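Long-range contact in adhesion and penetration protein autotransporter (Haemophilus influenzae, PDB 3SYJ), which promotes bacterial adherence to and invasion of host cells, self-associates in bacterial aggregation, and is probably a serine protease: residues A16-G20 and T594-Y598. Numbering follows the deposited sequence.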
loop_
_atom_site.group_PDB
_atom_site.type_symbol
_atom_site.label_atom_id
_atom_site.label_comp_id
_atom_site.label_asym_id
_atom_site.label_seq_id
_atom_site.Cartn_x
_atom_site.Cartn_y
_atom_site.Cartn_z
ATOM N N ALA A 16 54.868 1.629 14.877
ATOM C CA ALA A 16 55.215 1.260 16.249
ATOM C C ALA A 16 54.000 1.235 17.177
ATOM O O ALA A 16 53.939 0.426 18.104
ATOM C CB ALA A 16 56.267 2.195 16.795
ATOM N N GLU A 17 53.044 2.125 16.927
ATOM C CA GLU A 17 51.866 2.242 17.782
ATOM C C GLU A 17 50.688 1.409 17.269
ATOM O O GLU A 17 49.603 1.465 17.843
ATOM C CB GLU A 17 51.428 3.714 17.919
ATOM C CG GLU A 17 52.541 4.713 18.292
ATOM C CD GLU A 17 53.129 4.489 19.684
ATOM O OE1 GLU A 17 52.483 3.827 20.529
ATOM O OE2 GLU A 17 54.246 4.992 19.936
ATOM N N ASN A 18 50.893 0.644 16.198
ATOM C CA ASN A 18 49.784 -0.059 15.550
ATOM C C ASN A 18 48.639 0.903 15.238
ATOM O O ASN A 18 47.476 0.595 15.493
ATOM C CB ASN A 18 49.263 -1.221 16.417
ATOM C CG ASN A 18 50.167 -2.453 16.364
ATOM O OD1 ASN A 18 50.720 -2.867 17.381
ATOM N ND2 ASN A 18 50.326 -3.033 15.177
ATOM N N LYS A 19 48.976 2.071 14.698
ATOM C CA LYS A 19 47.975 3.060 14.320
ATOM C C LYS A 19 47.998 3.300 12.819
ATOM O O LYS A 19 48.637 2.561 12.077
ATOM C CB LYS A 19 48.173 4.362 15.095
ATOM C CG LYS A 19 47.953 4.169 16.578
ATOM C CD LYS A 19 48.210 5.425 17.381
ATOM C CE LYS A 19 47.747 5.225 18.811
ATOM N NZ LYS A 19 47.843 6.472 19.602
ATOM N N GLY A 20 47.293 4.329 12.372
ATOM C CA GLY A 20 47.059 4.497 10.952
ATOM C C GLY A 20 46.572 3.186 10.359
ATOM O O GLY A 20 45.655 2.550 10.881
ATOM N N THR A 594 40.596 8.360 12.380
ATOM C CA THR A 594 41.503 7.224 12.479
ATOM C C THR A 594 42.632 7.637 13.415
ATOM O O THR A 594 43.134 8.752 13.315
ATOM C CB THR A 594 42.095 6.862 11.106
ATOM O OG1 THR A 594 41.032 6.548 10.203
ATOM C CG2 THR A 594 43.043 5.675 11.220
ATOM N N PRO A 595 43.017 6.760 14.350
ATOM C CA PRO A 595 44.137 7.069 15.248
ATOM C C PRO A 595 45.462 7.222 14.504
ATOM O O PRO A 595 45.712 6.491 13.549
ATOM C CB PRO A 595 44.205 5.834 16.152
ATOM C CG PRO A 595 42.845 5.239 16.098
ATOM C CD PRO A 595 42.330 5.508 14.724
ATOM N N HIS A 596 46.304 8.153 14.945
ATOM C CA HIS A 596 47.661 8.270 14.414
ATOM C C HIS A 596 48.640 8.538 15.551
ATOM O O HIS A 596 48.304 9.211 16.524
ATOM C CB HIS A 596 47.756 9.386 13.365
ATOM C CG HIS A 596 47.121 9.048 12.050
ATOM N ND1 HIS A 596 47.660 8.127 11.177
ATOM C CD2 HIS A 596 46.000 9.519 11.455
ATOM C CE1 HIS A 596 46.892 8.039 10.105
ATOM N NE2 HIS A 596 45.878 8.872 10.249
ATOM N N ALA A 597 49.856 8.019 15.426
ATOM C CA ALA A 597 50.879 8.228 16.447
ATOM C C ALA A 597 51.134 9.714 16.705
ATOM O O ALA A 597 51.259 10.515 15.766
ATOM C CB ALA A 597 52.155 7.530 16.059
ATOM N N TYR A 598 51.208 10.064 17.988
ATOM C CA TYR A 598 51.407 11.434 18.457
ATOM C C TYR A 598 52.757 11.984 17.984
ATOM O O TYR A 598 53.741 11.257 17.948
ATOM C CB TYR A 598 51.357 11.422 19.988
ATOM C CG TYR A 598 51.460 12.767 20.696
ATOM C CD1 TYR A 598 50.325 13.512 20.977
ATOM C CD2 TYR A 598 52.691 13.266 21.115
ATOM C CE1 TYR A 598 50.399 14.728 21.640
ATOM C CE2 TYR A 598 52.785 14.488 21.781
ATOM C CZ TYR A 598 51.628 15.214 22.042
ATOM O OH TYR A 598 51.692 16.425 22.702
HETATM O O HOH W 1 45.706 8.240 18.081
#
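Glu17, in the last turn of helix 9-17, meets Ala597 through its aliphatic part, with CG 3.6 Å from the methyl CB. The side chain is bent, and its carboxylate is held by Arg56 in a salt bridge. Asn18 leaves the helix with positive phi (52°) in a Schellman motif, and this turn leads the backbone to the loop 594-598. Lys19 comes next and lies across that loop. Its CB sits 3.6 Å from the carbonyl O of Pro595, its side chain crosses that of Pro595 at about a right angle, CG 4.1 Å from the proline CB, and CD rests 3.6 Å from both C of His596 and N of Ala597. Extended beyond CG, the chain carries NZ to a salt bridge with Glu85, which also accepts the backbone N-H of Tyr598; a water accepts from NZ and donates to O of His596. The contact joins the N-terminal peptidase S6 domain of the passenger to a loop that follows strand 586-593 of the beta-helix. At Gly20 the two backbones bond directly: its N donates to O of Pro595 at 2.9 Å, fairly straight at 154° but tilted 28° from the carbonyl plane. The His596 ring approaches Gly20 obliquely, CE1 standing 3.6 Å from the glycine CA; its ND1 is hydrogen-bonded to Asp14 of helix 9-17 and its NE2 to Asp621, next to strand 622-629, so the ring is fixed from both domains.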